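PDB 5DXF: trehalose-6-phosphate phosphatase from Candida albicans, which belongs to glycosyltransferase family 20, its N-terminal domain being built on a two-lobed GT-B fold of Rossmann-like type. Local coordinates for residues Y69-Q72 and H73-E77; W148-Y151 and A152-L156; S284-Y288 and G289-S293; Q322-K325 and Q326-G330. All blocks are in the same frame, centred on the assembly; numbering follows the deposited sequence.

Interaction 1: Y69-Q72 and H73-E77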
loop_
_atom_site.group_PDB
_atom_site.type_symbol
_atom_site.label_atom_id
_atom_site.label_comp_id
_atom_site.label_asym_id
_atom_site.label_seq_id
_atom_site.Cartn_x
_atom_site.Cartn_y
_atom_site.Cartn_z
ATOM N N TYR A 69 -1.663 3.366 8.478
ATOM C CA TYR A 69 -2.543 3.677 9.579
ATOM C C TYR A 69 -1.964 3.142 10.874
ATOM O O TYR A 69 -2.036 3.776 11.908
ATOM C CB TYR A 69 -3.929 3.113 9.312
ATOM C CG TYR A 69 -4.673 3.886 8.255
ATOM C CD1 TYR A 69 -4.507 5.248 8.129
ATOM C CD2 TYR A 69 -5.533 3.253 7.372
ATOM C CE1 TYR A 69 -5.183 5.958 7.164
ATOM C CE2 TYR A 69 -6.210 3.959 6.404
ATOM C CZ TYR A 69 -6.030 5.312 6.307
ATOM O OH TYR A 69 -6.696 6.028 5.347
ATOM N N SER A 70 -1.367 1.968 10.800
ATOM C CA SER A 70 -0.745 1.380 11.960
ATOM C C SER A 70 0.358 2.296 12.440
ATOM O O SER A 70 0.522 2.489 13.635
ATOM C CB SER A 70 -0.169 0.014 11.622
ATOM O OG SER A 70 -1.128 -0.797 10.989
ATOM N N SER A 71 1.121 2.863 11.520
ATOM C CA SER A 71 2.161 3.784 11.917
ATOM C C SER A 71 1.548 5.005 12.589
ATOM O O SER A 71 1.989 5.434 13.643
ATOM C CB SER A 71 2.993 4.198 10.708
ATOM O OG SER A 71 3.635 5.437 10.926
ATOM N N GLN A 72 0.457 5.503 12.041
ATOM C CA GLN A 72 -0.164 6.671 12.614
ATOM C C GLN A 72 -0.579 6.340 14.032
ATOM O O GLN A 72 -0.362 7.123 14.941
ATOM C CB GLN A 72 -1.382 7.064 11.776
ATOM C CG GLN A 72 -2.482 7.815 12.504
ATOM C CD GLN A 72 -1.982 9.099 13.096
ATOM O OE1 GLN A 72 -0.995 9.647 12.640
ATOM N NE2 GLN A 72 -2.658 9.585 14.121
ATOM N N HIS A 73 -1.155 5.164 14.228
ATOM C CA HIS A 73 -1.630 4.787 15.544
ATOM C C HIS A 73 -0.483 4.711 16.520
ATOM O O HIS A 73 -0.581 5.169 17.645
ATOM C CB HIS A 73 -2.343 3.446 15.510
ATOM C CG HIS A 73 -3.096 3.144 16.765
ATOM N ND1 HIS A 73 -4.038 4.004 17.290
ATOM C CD2 HIS A 73 -3.036 2.092 17.609
ATOM C CE1 HIS A 73 -4.529 3.490 18.400
ATOM N NE2 HIS A 73 -3.940 2.329 18.615
ATOM N N PHE A 74 0.627 4.166 16.062
ATOM C CA PHE A 74 1.786 4.003 16.905
ATOM C C PHE A 74 2.190 5.384 17.358
ATOM O O PHE A 74 2.600 5.586 18.491
ATOM C CB PHE A 74 2.911 3.360 16.110
ATOM C CG PHE A 74 4.166 3.174 16.887
ATOM C CD1 PHE A 74 4.165 2.451 18.052
ATOM C CD2 PHE A 74 5.348 3.727 16.449
ATOM C CE1 PHE A 74 5.323 2.278 18.774
ATOM C CE2 PHE A 74 6.511 3.564 17.165
ATOM C CZ PHE A 74 6.500 2.835 18.330
ATOM N N LEU A 75 2.072 6.334 16.449
ATOM C CA LEU A 75 2.401 7.721 16.743
ATOM C C LEU A 75 1.423 8.343 17.743
ATOM O O LEU A 75 1.823 9.110 18.619
ATOM C CB LEU A 75 2.424 8.535 15.454
ATOM C CG LEU A 75 3.607 8.289 14.519
ATOM C CD1 LEU A 75 3.511 9.173 13.287
ATOM C CD2 LEU A 75 4.914 8.532 15.252
ATOM N N ALA A 76 0.147 7.998 17.609
ATOM C CA ALA A 76 -0.911 8.564 18.438
ATOM C C ALA A 76 -0.795 8.174 19.910
ATOM O O ALA A 76 -1.055 8.993 20.793
ATOM C CB ALA A 76 -2.266 8.143 17.899
ATOM N N GLU A 77 -0.350 6.954 20.144
ATOM C CA GLU A 77 -0.235 6.411 21.480
ATOM C C GLU A 77 1.140 6.603 22.108
ATOM O O GLU A 77 1.394 6.112 23.195
ATOM C CB GLU A 77 -0.644 4.948 21.485
ATOM C CG GLU A 77 -2.139 4.768 21.307
ATOM C CD GLU A 77 -2.591 3.362 21.612
ATOM O OE1 GLU A 77 -1.802 2.423 21.405
ATOM O OE2 GLU A 77 -3.739 3.196 22.058
#

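Interaction 2: W148-Y151 and A152-L156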
loop_
_atom_site.group_PDB
_atom_site.type_symbol
_atom_site.label_atom_id
_atom_site.label_comp_id
_atom_site.label_asym_id
_atom_site.label_seq_id
_atom_site.Cartn_x
_atom_site.Cartn_y
_atom_site.Cartn_z
ATOM N N TRP A 148 -10.769 16.265 -6.670
ATOM C CA TRP A 148 -9.591 16.285 -5.849
ATOM C C TRP A 148 -8.773 15.057 -6.163
ATOM O O TRP A 148 -7.555 15.105 -6.186
ATOM C CB TRP A 148 -9.991 16.345 -4.389
ATOM C CG TRP A 148 -10.953 17.433 -4.170
ATOM C CD1 TRP A 148 -12.228 17.325 -3.722
ATOM C CD2 TRP A 148 -10.734 18.815 -4.431
ATOM N NE1 TRP A 148 -12.817 18.559 -3.671
ATOM C CE2 TRP A 148 -11.917 19.493 -4.103
ATOM C CE3 TRP A 148 -9.645 19.548 -4.901
ATOM C CZ2 TRP A 148 -12.044 20.862 -4.231
ATOM C CZ3 TRP A 148 -9.776 20.904 -5.032
ATOM C CH2 TRP A 148 -10.966 21.551 -4.701
ATOM N N ARG A 149 -9.445 13.950 -6.403
ATOM C CA ARG A 149 -8.751 12.711 -6.673
ATOM C C ARG A 149 -8.310 12.571 -8.122
ATOM O O ARG A 149 -7.636 11.622 -8.467
ATOM C CB ARG A 149 -9.637 11.532 -6.296
ATOM C CG ARG A 149 -9.692 11.228 -4.812
ATOM C CD ARG A 149 -9.980 9.760 -4.593
ATOM N NE ARG A 149 -9.778 9.350 -3.213
ATOM C CZ ARG A 149 -10.221 10.026 -2.166
ATOM N NH1 ARG A 149 -10.889 11.150 -2.347
ATOM N NH2 ARG A 149 -9.999 9.582 -0.946
ATOM N N LYS A 150 -8.715 13.493 -8.978
ATOM C CA LYS A 150 -8.580 13.295 -10.421
ATOM C C LYS A 150 -7.167 13.473 -10.967
ATOM O O LYS A 150 -6.713 12.634 -11.734
ATOM C CB LYS A 150 -9.543 14.213 -11.176
ATOM C CG LYS A 150 -10.987 13.744 -11.102
ATOM C CD LYS A 150 -11.752 13.999 -12.388
ATOM C CE LYS A 150 -13.241 13.770 -12.180
ATOM N NZ LYS A 150 -13.512 12.511 -11.429
ATOM N N TYR A 151 -6.467 14.536 -10.613
ATOM C CA TYR A 151 -5.093 14.637 -11.077
ATOM C C TYR A 151 -4.211 13.543 -10.496
ATOM O O TYR A 151 -3.369 12.979 -11.176
ATOM C CB TYR A 151 -4.480 16.000 -10.791
ATOM C CG TYR A 151 -3.123 16.120 -11.419
ATOM C CD1 TYR A 151 -2.990 16.328 -12.772
ATOM C CD2 TYR A 151 -1.979 15.972 -10.668
ATOM C CE1 TYR A 151 -1.752 16.416 -13.359
ATOM C CE2 TYR A 151 -0.734 16.055 -11.248
ATOM C CZ TYR A 151 -0.631 16.281 -12.597
ATOM O OH TYR A 151 0.599 16.372 -13.184
ATOM N N ALA A 152 -4.400 13.269 -9.217
ATOM C CA ALA A 152 -3.629 12.256 -8.537
ATOM C C ALA A 152 -3.885 10.879 -9.096
ATOM O O ALA A 152 -2.967 10.095 -9.247
ATOM C CB ALA A 152 -3.933 12.281 -7.058
ATOM N N GLU A 153 -5.144 10.570 -9.371
ATOM C CA GLU A 153 -5.495 9.249 -9.867
ATOM C C GLU A 153 -5.452 9.035 -11.370
ATOM O O GLU A 153 -5.161 7.948 -11.825
ATOM C CB GLU A 153 -6.836 8.825 -9.302
ATOM C CG GLU A 153 -6.903 8.937 -7.793
ATOM C CD GLU A 153 -5.958 7.999 -7.075
ATOM O OE1 GLU A 153 -5.562 6.980 -7.651
ATOM O OE2 GLU A 153 -5.617 8.289 -5.921
ATOM N N ASN A 154 -5.748 10.068 -12.140
ATOM C CA ASN A 154 -5.793 9.939 -13.596
ATOM C C ASN A 154 -4.460 10.239 -14.273
ATOM O O ASN A 154 -4.205 9.767 -15.379
ATOM C CB ASN A 154 -6.874 10.845 -14.190
ATOM C CG ASN A 154 -8.268 10.462 -13.741
ATOM O OD1 ASN A 154 -8.516 9.322 -13.351
ATOM N ND2 ASN A 154 -9.190 11.416 -13.798
ATOM N N VAL A 155 -3.612 11.026 -13.620
ATOM C CA VAL A 155 -2.358 11.439 -14.239
ATOM C C VAL A 155 -1.138 10.843 -13.543
ATOM O O VAL A 155 -0.333 10.159 -14.169
ATOM C CB VAL A 155 -2.223 12.971 -14.258
ATOM C CG1 VAL A 155 -0.951 13.378 -14.979
ATOM C CG2 VAL A 155 -3.435 13.596 -14.928
ATOM N N LEU A 156 -1.015 11.096 -12.244
ATOM C CA LEU A 156 0.166 10.689 -11.491
ATOM C C LEU A 156 0.248 9.174 -11.253
ATOM O O LEU A 156 1.280 8.561 -11.533
ATOM C CB LEU A 156 0.210 11.439 -10.154
ATOM C CG LEU A 156 0.609 12.923 -10.208
ATOM C CD1 LEU A 156 0.307 13.621 -8.889
ATOM C CD2 LEU A 156 2.082 13.072 -10.555
#

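Interaction 3: S284-Y288 and G289-S293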
loop_
_atom_site.group_PDB
_atom_site.type_symbol
_atom_site.label_atom_id
_atom_site.label_comp_id
_atom_site.label_asym_id
_atom_site.label_seq_id
_atom_site.Cartn_x
_atom_site.Cartn_y
_atom_site.Cartn_z
ATOM N N SER A 284 22.393 11.117 -2.325
ATOM C CA SER A 284 22.107 12.533 -2.178
ATOM C C SER A 284 21.727 13.246 -3.458
ATOM O O SER A 284 22.361 13.077 -4.488
ATOM C CB SER A 284 23.298 13.251 -1.557
ATOM O OG SER A 284 23.069 13.510 -0.189
ATOM N N VAL A 285 20.691 14.062 -3.365
ATOM C CA VAL A 285 20.339 14.985 -4.436
ATOM C C VAL A 285 20.619 16.375 -3.903
ATOM O O VAL A 285 20.070 16.759 -2.876
ATOM C CB VAL A 285 18.855 14.867 -4.867
ATOM C CG1 VAL A 285 18.442 16.063 -5.718
ATOM C CG2 VAL A 285 18.605 13.562 -5.607
ATOM N N SER A 286 21.484 17.132 -4.566
ATOM C CA SER A 286 21.824 18.437 -4.022
ATOM C C SER A 286 21.375 19.586 -4.909
ATOM O O SER A 286 21.711 19.659 -6.092
ATOM C CB SER A 286 23.324 18.540 -3.765
ATOM O OG SER A 286 23.572 19.521 -2.773
ATOM N N ALA A 287 20.608 20.489 -4.309
ATOM C CA ALA A 287 20.122 21.678 -4.991
ATOM C C ALA A 287 19.826 22.762 -3.968
ATOM O O ALA A 287 19.694 22.469 -2.782
ATOM C CB ALA A 287 18.888 21.360 -5.806
ATOM N N TYR A 288 19.736 24.005 -4.441
ATOM C CA TYR A 288 19.465 25.192 -3.617
ATOM C C TYR A 288 20.685 25.591 -2.790
ATOM O O TYR A 288 20.592 26.455 -1.916
ATOM C CB TYR A 288 18.275 24.987 -2.662
ATOM C CG TYR A 288 16.939 24.633 -3.288
ATOM C CD1 TYR A 288 16.823 24.321 -4.637
ATOM C CD2 TYR A 288 15.788 24.614 -2.514
ATOM C CE1 TYR A 288 15.603 23.997 -5.193
ATOM C CE2 TYR A 288 14.564 24.295 -3.062
ATOM C CZ TYR A 288 14.476 23.988 -4.401
ATOM O OH TYR A 288 13.254 23.671 -4.948
ATOM N N GLY A 289 21.826 24.966 -3.061
ATOM C CA GLY A 289 22.981 25.103 -2.194
ATOM C C GLY A 289 22.698 24.344 -0.914
ATOM O O GLY A 289 23.252 24.632 0.146
ATOM N N THR A 290 21.812 23.363 -1.037
ATOM C CA THR A 290 21.339 22.553 0.074
ATOM C C THR A 290 21.450 21.088 -0.327
ATOM O O THR A 290 21.408 20.762 -1.515
ATOM C CB THR A 290 19.875 22.901 0.440
ATOM O OG1 THR A 290 19.771 24.298 0.738
ATOM C CG2 THR A 290 19.393 22.097 1.640
ATOM N N THR A 291 21.537 20.213 0.655
ATOM C CA THR A 291 21.659 18.804 0.365
ATOM C C THR A 291 20.435 18.019 0.845
ATOM O O THR A 291 19.954 18.213 1.951
ATOM C CB THR A 291 22.986 18.236 0.909
ATOM O OG1 THR A 291 23.380 17.101 0.132
ATOM C CG2 THR A 291 22.851 17.832 2.354
ATOM N N ILE A 292 19.922 17.159 -0.022
ATOM C CA ILE A 292 18.749 16.350 0.285
ATOM C C ILE A 292 19.116 14.866 0.315
ATOM O O ILE A 292 19.789 14.362 -0.593
ATOM C CB ILE A 292 17.618 16.578 -0.740
ATOM C CG1 ILE A 292 17.251 18.063 -0.811
ATOM C CG2 ILE A 292 16.399 15.737 -0.395
ATOM C CD1 ILE A 292 17.878 18.799 -1.980
ATOM N N SER A 293 18.615 14.179 1.330
ATOM C CA SER A 293 18.928 12.782 1.541
ATOM C C SER A 293 17.803 11.868 1.081
ATOM O O SER A 293 16.654 12.045 1.455
ATOM C CB SER A 293 19.226 12.538 3.016
ATOM O OG SER A 293 20.352 11.703 3.163
#

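Interaction 4: Q322-K325 and Q326-G330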
loop_
_atom_site.group_PDB
_atom_site.type_symbol
_atom_site.label_atom_id
_atom_site.label_comp_id
_atom_site.label_asym_id
_atom_site.label_seq_id
_atom_site.Cartn_x
_atom_site.Cartn_y
_atom_site.Cartn_z
ATOM N N GLN A 322 -11.970 -22.781 11.768
ATOM C CA GLN A 322 -12.395 -24.175 11.836
ATOM C C GLN A 322 -13.626 -24.415 10.967
ATOM O O GLN A 322 -13.816 -25.506 10.421
ATOM C CB GLN A 322 -12.679 -24.580 13.284
ATOM C CG GLN A 322 -12.085 -25.926 13.665
ATOM C CD GLN A 322 -10.581 -25.973 13.469
ATOM O OE1 GLN A 322 -10.062 -26.826 12.748
ATOM N NE2 GLN A 322 -9.872 -25.053 14.114
ATOM N N ALA A 323 -14.454 -23.384 10.835
ATOM C CA ALA A 323 -15.654 -23.463 10.010
ATOM C C ALA A 323 -15.294 -23.535 8.530
ATOM O O ALA A 323 -15.870 -24.316 7.778
ATOM C CB ALA A 323 -16.562 -22.274 10.275
ATOM N N LEU A 324 -14.340 -22.703 8.126
ATOM C CA LEU A 324 -13.812 -22.707 6.767
ATOM C C LEU A 324 -13.097 -24.021 6.481
ATOM O O LEU A 324 -13.202 -24.570 5.384
ATOM C CB LEU A 324 -12.863 -21.524 6.562
ATOM C CG LEU A 324 -13.502 -20.136 6.506
ATOM C CD1 LEU A 324 -12.453 -19.055 6.716
ATOM C CD2 LEU A 324 -14.216 -19.935 5.178
ATOM N N LYS A 325 -12.369 -24.514 7.479
ATOM C CA LYS A 325 -11.764 -25.839 7.420
ATOM C C LYS A 325 -12.833 -26.897 7.187
ATOM O O LYS A 325 -12.594 -27.897 6.510
ATOM C CB LYS A 325 -10.998 -26.139 8.711
ATOM C CG LYS A 325 -9.501 -25.902 8.622
ATOM C CD LYS A 325 -8.929 -25.514 9.972
ATOM C CE LYS A 325 -7.459 -25.873 10.071
ATOM N NZ LYS A 325 -7.267 -27.348 10.059
ATOM N N GLN A 326 -14.015 -26.669 7.749
ATOM C CA GLN A 326 -15.122 -27.609 7.615
ATOM C C GLN A 326 -15.743 -27.552 6.221
ATOM O O GLN A 326 -16.056 -28.587 5.631
ATOM C CB GLN A 326 -16.180 -27.332 8.685
ATOM C CG GLN A 326 -16.791 -28.586 9.282
ATOM C CD GLN A 326 -15.743 -29.573 9.770
ATOM O OE1 GLN A 326 -14.727 -29.188 10.350
ATOM N NE2 GLN A 326 -15.988 -30.855 9.530
ATOM N N VAL A 327 -15.912 -26.340 5.701
ATOM C CA VAL A 327 -16.482 -26.139 4.373
ATOM C C VAL A 327 -15.592 -26.733 3.286
ATOM O O VAL A 327 -16.060 -27.459 2.409
ATOM C CB VAL A 327 -16.697 -24.638 4.075
ATOM C CG1 VAL A 327 -17.329 -24.453 2.703
ATOM C CG2 VAL A 327 -17.557 -23.999 5.150
ATOM N N TYR A 328 -14.302 -26.427 3.359
ATOM C CA TYR A 328 -13.370 -26.810 2.306
ATOM C C TYR A 328 -12.558 -28.045 2.676
ATOM O O TYR A 328 -11.365 -28.133 2.385
ATOM C CB TYR A 328 -12.454 -25.635 1.980
ATOM C CG TYR A 328 -13.231 -24.416 1.541
ATOM C CD1 TYR A 328 -13.812 -24.364 0.282
ATOM C CD2 TYR A 328 -13.405 -23.331 2.389
ATOM C CE1 TYR A 328 -14.534 -23.261 -0.126
ATOM C CE2 TYR A 328 -14.123 -22.221 1.989
ATOM C CZ TYR A 328 -14.686 -22.192 0.730
ATOM O OH TYR A 328 -15.404 -21.090 0.326
ATOM N N LYS A 329 -13.229 -28.998 3.314
ATOM C CA LYS A 329 -12.629 -30.277 3.666
ATOM C C LYS A 329 -12.221 -31.041 2.412
ATOM O O LYS A 329 -12.989 -31.142 1.457
ATOM C CB LYS A 329 -13.604 -31.106 4.503
ATOM C CG LYS A 329 -13.094 -32.481 4.897
ATOM C CD LYS A 329 -14.104 -33.203 5.776
ATOM C CE LYS A 329 -14.292 -32.488 7.106
ATOM N NZ LYS A 329 -13.043 -32.494 7.918
ATOM N N GLY A 330 -11.003 -31.572 2.416
ATOM C CA GLY A 330 -10.502 -32.339 1.291
ATOM C C GLY A 330 -10.083 -31.488 0.106
ATOM O O GLY A 330 -9.841 -32.013 -0.981
#

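Interaction 1: Y69-Q72 and H73-E77
Helix 66-76, which lies against strand 34-37 of the large sheet, finishes with regular alpha turns in which Y69, S70, S71 and Q72 each offer a carbonyl to the residue four places on. H73 N sits 2.8 Å from Y69 O, and the amides of F74, L75 and A76 make the same kind of bond to S70 O, S71 O and Q72 O. One further bond, E77 N to H73 O, carries the i to i+4 pattern into the loop. Side chains meet more lightly. Q72 starts out with CG anti to the backbone N (chi1 153°) and then bends at chi2 (59°), which brings its amide alongside A76: NE2 lies 4.1 Å from A76 CB, a van der Waals approach. On another flank S71 OG lies 4.4 Å from L75 CD1. S71 and F74 both touch T516 of helix 512-526, whereas Q72 and L75 touch N35 of strand 34-37. S70 OG bonds back to S66 O, one turn earlier. The chemistry is thus divided: main-chain bonds hold these turns together, and many of the side chains dock the helix onto strand 34-37 and helix 512-526, with H73 turned to solvent.

Interaction 2: W148-Y151 and A152-L156
Y151 and V155, four residues apart on helix 147-160, meet ring to branch. V155 CB stands over one face of the phenol, 4.0 Å from the ring centroid and 26° off the normal, offset toward the rim, in a CH-pi contact. Its two methyls share the ring: CG2 lies 3.5 Å from Y151 CD1, while CG1 lies near CE1 and CZ. L156 comes in obliquely along the other long side of the ring, its CD1 3.5 Å from Y151 CE2. The ring can meet both residues because Y151 CG is anti to the backbone N (chi1 -174°), which sends the ring along the helix toward its C-terminal end. What sets V155 and L156 in place is a wider, pi-type turn. Y151 O takes two donors, V155 N at 3.1 Å from above the carbonyl plane and L156 N at 3.2 Å nearly along the C=O axis. One residue earlier the spacing is alpha-helical, with N154 N 2.8 Å from K150 O. The K150 and N154 side chains run side by side there, pointing the same way. On another flank E153 OE2 is hydrogen-bonded to the hydroxyls of Y206 and Y207. Farther out, Y180 of helix 173-194 meets the Y151 ring edge-to-face, and L247 of helix 244-251 touches both Y151 and L156, so that this flank of the helix packs against both.

Interaction 3: S284-Y288 and G289-S293
I292 and V285 form a hydrogen-bonded pair of the antiparallel beta hairpin 284-287/290-296, which extends the large sheet past strand 256-259, with strand 279-280 outermost. The pair is closed both ways: I292 N reaches V285 O at 2.9 Å, and V285 N reaches I292 O, also at 2.9 Å. From there the isoleucine side chain can be followed outward. CB and CG1 pass beside the V285 carbonyl, CB 3.3 Å and CG1 3.7 Å from V285 O, CG1 being set anti to the carbonyl carbon of I292 (chi1 -56°). CD1 stays beside V285 O (3.1 Å) and lies 4.0 Å from A287 N. The same residue touches L252 and I257, on the face shared with V285, which itself packs on helix 262-274. At the far end a type I' turn from A287 to T290 reverses the chain, with Y288 and G289 both at positive phi. Y288 OH leaves the hairpin to bond Q213 OE1. The other face of the hairpin carries the hydroxyls of S284, S286, T291 and S293, with S284 OG only weakly bonded to I292 O. S286 reaches across to the main chain, and T290 O is therefore gripped twice, by A287 N nearly in line with its C=O and by S286 OG at 2.8 Å from above the carbonyl plane.

Interaction 4: Q322-K325 and Q326-G330
The Y328 ring has V327 CG1 over the centre of one face, 3.9 Å above the plane, and L324 CD2 at its edge, in plane, 3.9 Å from CE2. These residues end helix 317-327: Y328 is the first to leave helical phi/psi, and the chain then runs on through K329 and G330 toward strand 332-339. Y328 and L324 lie side by side and point the same way, one turn of helix apart. Both have CG anti to the carbonyl carbon and beside the backbone N (chi1 -58° for Y328 and -71° for L324), and this common setting lets the leucine methyl meet the rim of the ring. The same two residues are joined through the main chain, Y328 N reaching L324 O at 3.0 Å. One residue earlier V327 N bonds A323 O at 2.9 Å. The amide of Q326 is shared more loosely, with weak bonds to Q322 O at 2.9 Å and to A323 O at 3.0 Å. Farther back, Q322 NE2 is taken by E318 OE1. Most of this surface is polar and exposed, but the L324 and Y328 side chains point into the fold: L324 packs on A420 and V424 of helix 415-424, and Y328 on L407 and Y409 of strand 406-409. The tyrosine thus sets the helix end on the three-stranded parallel sheet, and the leucine sets it on helix 415-424, where K325 also touches V424. On V327, CG1 covers the ring while its other methyl, CG2, sits beside A323 O.

How the interactions relate
All four contacts are local, each between directly consecutive segments, so they follow in series along the chain and none encloses or crosses another. Interaction 1 ends a helix beside strand 34-37; interaction 2 lies in helix 147-160, its nearest atoms about 8 Å from those of interaction 1, without touching. Interaction 3 is the one that reverses the chain, toward one end of the large sheet. Interactions 1 and 3 both meet helix 512-526, which thus links them although their centres are 30 Å apart. Interaction 4 belongs to the other lobe, beside the sheet with strand 406-409, its centre about 57 Å from that of interaction 3 across the centre of the chain.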